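Local coordinates for protein carbohydrate kinase, pfkB family (Enterococcus faecalis, PDB 3KTN) that probably phosphorylates a sugar or sugar acid, perhaps 2-keto-3-deoxygluconate, as a magnesium-binding kinase of the PfkB (ribokinase-like) family, at residues Q221-I226 with Y255-N260; N234-A239 with Y288-N293; G240-H245 with Y251-L256. All blocks are in the same frame, centred on the assembly; numbering follows the deposited sequence.

Contact 1: residues Q221-I226 with Y255-N260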
loop_
_atom_site.group_PDB
_atom_site.type_symbol
_atom_site.label_atom_id
_atom_site.label_comp_id
_atom_site.label_asym_id
_atom_site.label_seq_id
_atom_site.Cartn_x
_atom_site.Cartn_y
_atom_site.Cartn_z
ATOM N N GLN A 221 -12.743 -50.528 12.868
ATOM C CA GLN A 221 -13.840 -49.840 13.536
ATOM C C GLN A 221 -14.218 -48.599 12.737
ATOM O O GLN A 221 -15.396 -48.338 12.479
ATOM C CB GLN A 221 -13.423 -49.419 14.945
ATOM C CG GLN A 221 -14.475 -48.603 15.669
ATOM C CD GLN A 221 -13.931 -47.918 16.903
ATOM O OE1 GLN A 221 -13.513 -48.572 17.859
ATOM N NE2 GLN A 221 -13.930 -46.590 16.889
ATOM N N GLU A 222 -13.194 -47.840 12.358
ATOM C CA GLU A 222 -13.349 -46.612 11.590
ATOM C C GLU A 222 -14.142 -46.858 10.310
ATOM O O GLU A 222 -15.150 -46.195 10.051
ATOM C CB GLU A 222 -11.963 -46.054 11.255
ATOM C CG GLU A 222 -11.957 -44.764 10.459
ATOM C CD GLU A 222 -12.647 -43.625 11.180
ATOM O OE1 GLU A 222 -13.894 -43.631 11.252
ATOM O OE2 GLU A 222 -11.938 -42.728 11.682
ATOM N N THR A 223 -13.683 -47.818 9.515
ATOM C CA THR A 223 -14.331 -48.162 8.258
ATOM C C THR A 223 -15.758 -48.694 8.446
ATOM O O THR A 223 -16.657 -48.365 7.668
ATOM C CB THR A 223 -13.510 -49.218 7.487
ATOM O OG1 THR A 223 -12.175 -48.737 7.288
ATOM C CG2 THR A 223 -14.142 -49.503 6.134
ATOM N N GLU A 224 -15.964 -49.515 9.474
ATOM C CA GLU A 224 -17.284 -50.086 9.742
ATOM C C GLU A 224 -18.315 -48.982 9.953
ATOM O O GLU A 224 -19.405 -49.025 9.388
ATOM C CB GLU A 224 -17.230 -50.991 10.983
ATOM C CG GLU A 224 -18.457 -51.880 11.201
ATOM C CD GLU A 224 -19.691 -51.124 11.675
ATOM O OE1 GLU A 224 -19.583 -50.325 12.630
ATOM O OE2 GLU A 224 -20.776 -51.340 11.099
ATOM N N LEU A 225 -17.962 -47.996 10.768
ATOM C CA LEU A 225 -18.862 -46.886 11.046
ATOM C C LEU A 225 -19.213 -46.074 9.797
ATOM O O LEU A 225 -20.382 -45.771 9.556
ATOM C CB LEU A 225 -18.244 -45.965 12.098
ATOM C CG LEU A 225 -18.927 -44.614 12.329
ATOM C CD1 LEU A 225 -20.427 -44.793 12.444
ATOM C CD2 LEU A 225 -18.371 -43.980 13.588
ATOM N N ILE A 226 -18.203 -45.740 9.002
ATOM C CA ILE A 226 -18.401 -44.938 7.798
ATOM C C ILE A 226 -19.160 -45.639 6.676
ATOM O O ILE A 226 -20.062 -45.054 6.075
ATOM C CB ILE A 226 -17.041 -44.427 7.257
ATOM C CG1 ILE A 226 -16.437 -43.446 8.260
ATOM C CG2 ILE A 226 -17.223 -43.762 5.897
ATOM C CD1 ILE A 226 -15.048 -42.977 7.910
ATOM N N TYR A 255 -8.815 -38.983 2.853
ATOM C CA TYR A 255 -9.401 -40.315 2.757
ATOM C C TYR A 255 -10.630 -40.265 1.869
ATOM O O TYR A 255 -11.330 -39.249 1.811
ATOM C CB TYR A 255 -9.766 -40.857 4.142
ATOM C CG TYR A 255 -10.624 -39.927 4.959
ATOM C CD1 TYR A 255 -11.972 -39.739 4.653
ATOM C CD2 TYR A 255 -10.076 -39.198 6.018
ATOM C CE1 TYR A 255 -12.752 -38.849 5.374
ATOM C CE2 TYR A 255 -10.848 -38.305 6.746
ATOM C CZ TYR A 255 -12.186 -38.137 6.415
ATOM O OH TYR A 255 -12.955 -37.252 7.125
ATOM N N LEU A 256 -10.873 -41.366 1.164
ATOM C CA LEU A 256 -12.008 -41.484 0.258
ATOM C C LEU A 256 -12.629 -42.873 0.409
ATOM O O LEU A 256 -11.973 -43.887 0.154
ATOM C CB LEU A 256 -11.537 -41.265 -1.183
ATOM C CG LEU A 256 -12.506 -41.494 -2.343
ATOM C CD1 LEU A 256 -13.746 -40.624 -2.192
ATOM C CD2 LEU A 256 -11.784 -41.184 -3.644
ATOM N N TYR A 257 -13.891 -42.910 0.827
ATOM C CA TYR A 257 -14.609 -44.172 1.029
ATOM C C TYR A 257 -15.754 -44.383 0.047
ATOM O O TYR A 257 -16.325 -43.435 -0.497
ATOM C CB TYR A 257 -15.239 -44.232 2.426
ATOM C CG TYR A 257 -14.297 -44.301 3.603
ATOM C CD1 TYR A 257 -13.920 -45.527 4.151
ATOM C CD2 TYR A 257 -13.832 -43.136 4.212
ATOM C CE1 TYR A 257 -13.109 -45.588 5.283
ATOM C CE2 TYR A 257 -13.021 -43.186 5.338
ATOM C CZ TYR A 257 -12.664 -44.410 5.869
ATOM O OH TYR A 257 -11.870 -44.446 6.991
ATOM N N THR A 258 -16.075 -45.651 -0.161
ATOM C CA THR A 258 -17.203 -46.066 -0.983
ATOM C C THR A 258 -17.842 -47.059 -0.023
ATOM O O THR A 258 -17.311 -47.289 1.066
ATOM C CB THR A 258 -16.783 -46.815 -2.260
ATOM O OG1 THR A 258 -16.097 -48.019 -1.902
ATOM C CG2 THR A 258 -15.881 -45.947 -3.119
ATOM N N GLN A 259 -18.968 -47.647 -0.394
ATOM C CA GLN A 259 -19.588 -48.603 0.505
ATOM C C GLN A 259 -18.728 -49.859 0.636
ATOM O O GLN A 259 -18.804 -50.561 1.643
ATOM C CB GLN A 259 -20.998 -48.955 0.019
ATOM C CG GLN A 259 -21.992 -47.825 0.234
ATOM C CD GLN A 259 -23.388 -48.150 -0.253
ATOM O OE1 GLN A 259 -23.982 -49.149 0.149
ATOM N NE2 GLN A 259 -23.925 -47.298 -1.118
ATOM N N ASN A 260 -17.882 -50.118 -0.359
ATOM C CA ASN A 260 -17.038 -51.309 -0.336
ATOM C C ASN A 260 -15.527 -51.089 -0.442
ATOM O O ASN A 260 -14.777 -52.047 -0.627
ATOM C CB ASN A 260 -17.479 -52.259 -1.448
ATOM C CG ASN A 260 -18.958 -52.571 -1.386
ATOM O OD1 ASN A 260 -19.452 -53.093 -0.386
ATOM N ND2 ASN A 260 -19.677 -52.244 -2.452
#

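Contact 2: residues N234-A239 with Y288-N293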
loop_
_atom_site.group_PDB
_atom_site.type_symbol
_atom_site.label_atom_id
_atom_site.label_comp_id
_atom_site.label_asym_id
_atom_site.label_seq_id
_atom_site.Cartn_x
_atom_site.Cartn_y
_atom_site.Cartn_z
ATOM N N ASN A 234 -27.157 -44.877 0.982
ATOM C CA ASN A 234 -26.698 -45.378 -0.306
ATOM C C ASN A 234 -25.792 -44.379 -1.025
ATOM O O ASN A 234 -25.862 -44.213 -2.244
ATOM C CB ASN A 234 -27.896 -45.748 -1.189
ATOM C CG ASN A 234 -27.487 -46.530 -2.424
ATOM O OD1 ASN A 234 -26.599 -47.382 -2.369
ATOM N ND2 ASN A 234 -28.141 -46.252 -3.547
ATOM N N LEU A 235 -24.929 -43.727 -0.252
ATOM C CA LEU A 235 -23.992 -42.749 -0.794
ATOM C C LEU A 235 -22.982 -43.450 -1.685
ATOM O O LEU A 235 -22.661 -44.621 -1.474
ATOM C CB LEU A 235 -23.255 -42.039 0.341
ATOM C CG LEU A 235 -24.149 -41.337 1.362
ATOM C CD1 LEU A 235 -23.293 -40.750 2.471
ATOM C CD2 LEU A 235 -24.971 -40.255 0.671
ATOM N N GLU A 236 -22.480 -42.728 -2.682
ATOM C CA GLU A 236 -21.498 -43.270 -3.611
ATOM C C GLU A 236 -20.064 -43.006 -3.134
ATOM O O GLU A 236 -19.215 -43.903 -3.171
ATOM C CB GLU A 236 -21.715 -42.657 -4.996
ATOM C CG GLU A 236 -20.780 -43.166 -6.063
ATOM C CD GLU A 236 -21.093 -42.572 -7.413
ATOM O OE1 GLU A 236 -22.043 -41.765 -7.493
ATOM O OE2 GLU A 236 -20.397 -42.908 -8.395
ATOM N N TRP A 237 -19.805 -41.780 -2.677
ATOM C CA TRP A 237 -18.476 -41.384 -2.195
ATOM C C TRP A 237 -18.553 -40.559 -0.916
ATOM O O TRP A 237 -19.416 -39.698 -0.775
ATOM C CB TRP A 237 -17.745 -40.541 -3.252
ATOM C CG TRP A 237 -16.950 -41.298 -4.280
ATOM C CD1 TRP A 237 -17.078 -42.611 -4.617
ATOM C CD2 TRP A 237 -15.951 -40.754 -5.158
ATOM N NE1 TRP A 237 -16.228 -42.922 -5.654
ATOM C CE2 TRP A 237 -15.526 -41.797 -6.008
ATOM C CE3 TRP A 237 -15.378 -39.482 -5.315
ATOM C CZ2 TRP A 237 -14.551 -41.616 -6.997
ATOM C CZ3 TRP A 237 -14.407 -39.298 -6.302
ATOM C CH2 TRP A 237 -14.007 -40.361 -7.130
ATOM N N PHE A 238 -17.649 -40.838 0.017
ATOM C CA PHE A 238 -17.563 -40.093 1.269
ATOM C C PHE A 238 -16.090 -39.723 1.383
ATOM O O PHE A 238 -15.227 -40.600 1.338
ATOM C CB PHE A 238 -17.961 -40.954 2.468
ATOM C CG PHE A 238 -17.882 -40.223 3.785
ATOM C CD1 PHE A 238 -18.829 -39.261 4.121
ATOM C CD2 PHE A 238 -16.850 -40.482 4.683
ATOM C CE1 PHE A 238 -18.752 -38.568 5.340
ATOM C CE2 PHE A 238 -16.763 -39.798 5.895
ATOM C CZ PHE A 238 -17.717 -38.839 6.224
ATOM N N ALA A 239 -15.790 -38.435 1.517
ATOM C CA ALA A 239 -14.394 -38.019 1.604
ATOM C C ALA A 239 -14.145 -36.892 2.596
ATOM O O ALA A 239 -15.046 -36.126 2.936
ATOM C CB ALA A 239 -13.884 -37.627 0.223
ATOM N N TYR A 288 -13.006 -33.352 -8.977
ATOM C CA TYR A 288 -12.300 -33.369 -10.252
ATOM C C TYR A 288 -11.917 -34.795 -10.615
ATOM O O TYR A 288 -12.024 -35.197 -11.775
ATOM C CB TYR A 288 -11.024 -32.527 -10.205
ATOM C CG TYR A 288 -10.329 -32.504 -11.545
ATOM C CD1 TYR A 288 -10.920 -31.873 -12.641
ATOM C CD2 TYR A 288 -9.121 -33.174 -11.743
ATOM C CE1 TYR A 288 -10.326 -31.915 -13.904
ATOM C CE2 TYR A 288 -8.521 -33.221 -12.998
ATOM C CZ TYR A 288 -9.129 -32.592 -14.073
ATOM O OH TYR A 288 -8.544 -32.642 -15.323
ATOM N N GLY A 289 -11.447 -35.542 -9.619
ATOM C CA GLY A 289 -11.060 -36.922 -9.843
ATOM C C GLY A 289 -12.274 -37.705 -10.307
ATOM O O GLY A 289 -12.180 -38.572 -11.175
ATOM N N TYR A 290 -13.424 -37.378 -9.730
ATOM C CA TYR A 290 -14.672 -38.036 -10.082
ATOM C C TYR A 290 -15.025 -37.752 -11.540
ATOM O O TYR A 290 -15.341 -38.666 -12.301
ATOM C CB TYR A 290 -15.804 -37.537 -9.187
ATOM C CG TYR A 290 -17.077 -38.327 -9.342
ATOM C CD1 TYR A 290 -17.218 -39.577 -8.742
ATOM C CD2 TYR A 290 -18.129 -37.849 -10.118
ATOM C CE1 TYR A 290 -18.374 -40.331 -8.913
ATOM C CE2 TYR A 290 -19.291 -38.595 -10.298
ATOM C CZ TYR A 290 -19.407 -39.834 -9.693
ATOM O OH TYR A 290 -20.554 -40.576 -9.863
ATOM N N SER A 291 -14.964 -36.478 -11.920
ATOM C CA SER A 291 -15.289 -36.060 -13.278
ATOM C C SER A 291 -14.384 -36.722 -14.307
ATOM O O SER A 291 -14.745 -36.837 -15.477
ATOM C CB SER A 291 -15.165 -34.540 -13.410
ATOM O OG SER A 291 -13.813 -34.130 -13.283
ATOM N N GLN A 292 -13.204 -37.148 -13.874
ATOM C CA GLN A 292 -12.259 -37.786 -14.781
ATOM C C GLN A 292 -12.290 -39.304 -14.634
ATOM O O GLN A 292 -11.499 -40.008 -15.261
ATOM C CB GLN A 292 -10.837 -37.292 -14.500
ATOM C CG GLN A 292 -10.639 -35.791 -14.621
ATOM C CD GLN A 292 -11.017 -35.259 -15.984
ATOM O OE1 GLN A 292 -12.025 -34.571 -16.135
ATOM N NE2 GLN A 292 -10.211 -35.579 -16.988
ATOM N N ASN A 293 -13.206 -39.801 -13.807
ATOM C CA ASN A 293 -13.321 -41.233 -13.558
ATOM C C ASN A 293 -11.955 -41.799 -13.197
ATOM O O ASN A 293 -11.477 -42.748 -13.820
ATOM C CB ASN A 293 -13.877 -41.967 -14.784
ATOM C CG ASN A 293 -15.312 -41.574 -15.102
ATOM O OD1 ASN A 293 -15.565 -40.743 -15.978
ATOM N ND2 ASN A 293 -16.260 -42.162 -14.378
#

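Contact 3: residues G240-H245 with Y251-L256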
loop_
_atom_site.group_PDB
_atom_site.type_symbol
_atom_site.label_atom_id
_atom_site.label_comp_id
_atom_site.label_asym_id
_atom_site.label_seq_id
_atom_site.Cartn_x
_atom_site.Cartn_y
_atom_site.Cartn_z
ATOM N N GLY A 240 -12.904 -36.813 3.060
ATOM C CA GLY A 240 -12.521 -35.799 4.018
ATOM C C GLY A 240 -11.029 -35.869 4.265
ATOM O O GLY A 240 -10.313 -36.609 3.588
ATOM N N THR A 241 -10.556 -35.101 5.237
ATOM C CA THR A 241 -9.138 -35.080 5.555
ATOM C C THR A 241 -8.913 -35.131 7.048
ATOM O O THR A 241 -9.777 -34.768 7.841
ATOM C CB THR A 241 -8.455 -33.794 5.054
ATOM O OG1 THR A 241 -9.024 -32.666 5.730
ATOM C CG2 THR A 241 -8.632 -33.637 3.557
ATOM N N THR A 242 -7.727 -35.572 7.426
ATOM C CA THR A 242 -7.378 -35.647 8.824
ATOM C C THR A 242 -6.046 -34.943 9.029
ATOM O O THR A 242 -5.079 -35.186 8.304
ATOM C CB THR A 242 -7.307 -37.124 9.300
ATOM O OG1 THR A 242 -6.631 -37.193 10.561
ATOM C CG2 THR A 242 -6.583 -37.984 8.284
ATOM N N ARG A 243 -6.022 -34.035 9.998
ATOM C CA ARG A 243 -4.821 -33.284 10.334
ATOM C C ARG A 243 -4.143 -33.966 11.509
ATOM O O ARG A 243 -4.803 -34.395 12.455
ATOM C CB ARG A 243 -5.179 -31.847 10.717
ATOM C CG ARG A 243 -5.769 -31.039 9.581
ATOM C CD ARG A 243 -6.462 -29.787 10.092
ATOM N NE ARG A 243 -7.195 -29.109 9.025
ATOM C CZ ARG A 243 -6.625 -28.375 8.075
ATOM N NH1 ARG A 243 -5.308 -28.216 8.059
ATOM N NH2 ARG A 243 -7.372 -27.811 7.130
ATOM N N SER A 244 -2.824 -34.075 11.441
ATOM C CA SER A 244 -2.058 -34.703 12.505
ATOM C C SER A 244 -0.777 -33.914 12.709
ATOM O O SER A 244 -0.426 -33.065 11.889
ATOM C CB SER A 244 -1.726 -36.156 12.142
ATOM O OG SER A 244 -0.979 -36.236 10.937
ATOM N N HIS A 245 -0.080 -34.187 13.804
ATOM C CA HIS A 245 1.161 -33.486 14.076
ATOM C C HIS A 245 2.144 -34.324 14.870
ATOM O O HIS A 245 1.830 -34.816 15.952
ATOM C CB HIS A 245 0.891 -32.177 14.828
ATOM C CG HIS A 245 0.380 -32.371 16.223
ATOM N ND1 HIS A 245 -0.876 -32.873 16.492
ATOM C CD2 HIS A 245 0.961 -32.146 17.425
ATOM C CE1 HIS A 245 -1.046 -32.948 17.800
ATOM N NE2 HIS A 245 0.054 -32.513 18.389
ATOM N N TYR A 251 0.801 -32.438 9.518
ATOM C CA TYR A 251 0.524 -33.210 8.315
ATOM C C TYR A 251 -0.936 -33.189 7.920
ATOM O O TYR A 251 -1.818 -32.984 8.746
ATOM C CB TYR A 251 0.940 -34.665 8.522
ATOM C CG TYR A 251 2.398 -34.852 8.841
ATOM C CD1 TYR A 251 3.320 -35.118 7.832
ATOM C CD2 TYR A 251 2.858 -34.766 10.155
ATOM C CE1 TYR A 251 4.670 -35.298 8.122
ATOM C CE2 TYR A 251 4.204 -34.942 10.460
ATOM C CZ TYR A 251 5.104 -35.208 9.440
ATOM O OH TYR A 251 6.436 -35.389 9.729
ATOM N N LEU A 252 -1.179 -33.415 6.638
ATOM C CA LEU A 252 -2.528 -33.472 6.129
ATOM C C LEU A 252 -2.662 -34.810 5.424
ATOM O O LEU A 252 -1.760 -35.237 4.705
ATOM C CB LEU A 252 -2.797 -32.343 5.136
ATOM C CG LEU A 252 -4.268 -32.273 4.713
ATOM C CD1 LEU A 252 -5.100 -31.820 5.917
ATOM C CD2 LEU A 252 -4.452 -31.315 3.533
ATOM N N SER A 253 -3.790 -35.474 5.633
ATOM C CA SER A 253 -4.027 -36.759 5.001
ATOM C C SER A 253 -5.469 -36.826 4.531
ATOM O O SER A 253 -6.387 -36.471 5.267
ATOM C CB SER A 253 -3.747 -37.893 5.991
ATOM O OG SER A 253 -3.743 -39.138 5.320
ATOM N N GLY A 254 -5.669 -37.271 3.301
ATOM C CA GLY A 254 -7.021 -37.361 2.788
ATOM C C GLY A 254 -7.508 -38.795 2.702
ATOM O O GLY A 254 -6.715 -39.720 2.518
ATOM N N TYR A 255 -8.815 -38.983 2.853
ATOM C CA TYR A 255 -9.401 -40.315 2.757
ATOM C C TYR A 255 -10.630 -40.265 1.869
ATOM O O TYR A 255 -11.330 -39.249 1.811
ATOM C CB TYR A 255 -9.766 -40.857 4.142
ATOM C CG TYR A 255 -10.624 -39.927 4.959
ATOM C CD1 TYR A 255 -11.972 -39.739 4.653
ATOM C CD2 TYR A 255 -10.076 -39.198 6.018
ATOM C CE1 TYR A 255 -12.752 -38.849 5.374
ATOM C CE2 TYR A 255 -10.848 -38.305 6.746
ATOM C CZ TYR A 255 -12.186 -38.137 6.415
ATOM O OH TYR A 255 -12.955 -37.252 7.125
ATOM N N LEU A 256 -10.873 -41.366 1.164
ATOM C CA LEU A 256 -12.008 -41.484 0.258
ATOM C C LEU A 256 -12.629 -42.873 0.409
ATOM O O LEU A 256 -11.973 -43.887 0.154
ATOM C CB LEU A 256 -11.537 -41.265 -1.183
ATOM C CG LEU A 256 -12.506 -41.494 -2.343
ATOM C CD1 LEU A 256 -13.746 -40.624 -2.192
ATOM C CD2 LEU A 256 -11.784 -41.184 -3.644
HETATM O O HOH W 1 -2.645 -36.305 8.864
#

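Contact 1: residues Q221-I226 with Y255-N260
In the layered alpha/beta domain of this ribokinase-like protein, helix 218-233 packs on strand 250-257 through Ile226 and one aromatic ring, that of Tyr257. Ile226 faces the strand directly and brings two branches to the ring. Its CG2 methyl lies over one face, 4.0 Å from the centroid of the Tyr257 ring and 20° off the ring normal, a CH-pi contact displaced from the centre toward the rim. The other branch runs on to CD1, which meets the far half of the ring, with Ile226 CD1 3.3 Å from Tyr257 CE2. With CG1 beside the backbone N and CG2 anti to it (chi1 -66°), both branches can reach the ring, one near CG and CD2 and the other near CE2 and CZ.

One helical turn earlier, Thr223 takes the rim of the same ring: its OG1 lies in the ring plane, 3.8 Å from Tyr257 CE1. That hydroxyl is already bonded to Glu219 O within the helix, so toward the ring it serves as packing. At the phenol end the Glu222 chain crosses at about a right angle, placing its CG 3.5 Å from Tyr257 OH; this is contact with a methylene, while the carboxylate bends away at chi2 and makes a long, weak ion pair with Arg201.

Tyr257 also stacks on Tyr262 and touches Met230 farther along the helix. The axes of the helix and strand segments stay 10.8 Å apart and cross at -50°, a spacing bridged by the aromatic side chain. Such mainly apolar helix-on-sheet packing is typical of a layered alpha/beta fold, here at the antiparallel side of the sheet and away from the magnesium site.

Contact 2: residues N234-A239 with Y288-N293
Tyr290 OH donates to Glu236 OE2 over 2.8 Å, the hydrogen bond that joins the approach to strand 237-245 to the end of helix 278-291. The phenol meets the carboxylate oxygen on its syn side, 30° out of the carboxylate plane, and the carboxylate stands steeply across the ring. Glu236 reaches this far because its chain is fully extended, with CG anti to the backbone N (chi1 -178°) and no bend beyond it. Glu236 OE1 is also near the hydroxyl, 3.0 Å from Tyr290 OH, although the bond itself goes to OE2; OE1 has in addition a long, weak ion pair with Lys163.

Beneath this polar end the same tyrosine packs on Trp237. The rings form a T-shaped pair in which the edge of Tyr290 is directed at the face of the indole six-membered ring, with centroids 4.9 Å apart and planes at 82°. CD1 of Tyr290 is the atom over that face, while CB of the tyrosine lies 3.7 Å from Trp237 CZ3. Thus one residue combines an edge-on aromatic contact near its backbone with a hydrogen bond at its outer end, and the two together limit how its ring can turn.

Just beyond, the helix finishes in a Schellman motif: Asn293 has positive phi, and its N bonds back to Tyr290 O at 2.8 Å. Within the fold, Trp237 is packed against Ile286 one turn back on helix 278-291 and against Ile196 of strand 196-198, which Tyr290 also touches. The helix end therefore lies over the parallel neighbours 196-198 and 237-245, the latter being also the first strand of the antiparallel hairpin.

Contact 3: residues G240-H245 with Y251-L256
Between Gly240-His245 and Tyr251-Leu256, in the hairpin of strands 237-245 and 250-257, three hydrogen-bonded antiparallel pairs alternate with two non-hydrogen-bonded ones. Each hydrogen-bonded pair exchanges two N-H...O bonds, so the N and O of Gly240, Thr242, Ser244, Tyr251, Ser253 and Tyr255 are all paired across the strands. Tyr255 N reaches Gly240 O at 2.9 Å, and Thr242 N reaches Ser253 O at 2.7 Å, almost in line with the carbonyl. Between these pairs, a CA-H...O contact brings Thr241 CA to within 3.1 Å of Ser253 O, giving that acceptor a second, weaker partner.

A water joins the ladder near its outer end, donating to Thr242 O at 2.7 Å and hydrogen-bonded to Ser244 OG at 2.7 Å. Thr242 O thus serves both Ser253 N and the water.

The Tyr255 ring folds back over glycine: its CG sits between the backbone N and carbonyl carbon (chi1 53°), and Gly240 O lies above the ring centre. Its hydroxyl is bonded to Gly199 O. On the other face of the sheet, Arg243 and Leu252 run side by side, with Arg243 CG 3.8 Å from Leu252 CD1; Arg243 NH1 is hydrogen-bonded to His311 NE2, and this side chain lies about 8 Å from the bound magnesium ion. The chemistry implies a hairpin secured mainly by its backbone, leaving side-chain polar ends to engage surrounding elements.

Reading from the N terminus, helix 218-233 comes first, and contact 1 closes a loop of 28 intervening residues when 255-260 returns to it. Before that return the chain passes through 234-239, the start of contact 2, whose wider loop of 48 residues ends at helix 278-291. Contacts 1 and 2 cross, because their segments alternate. Contact 3, the tight hairpin, is nested inside the loop of contact 2 and shares Tyr255 and Leu256 with contact 1. Strand 237-245 serves contacts 2 and 3, and strand 250-257 serves contacts 1 and 3. Together they tie two helices to neighbouring strands of one sheet, where Tyr257 N meets Phe238 O.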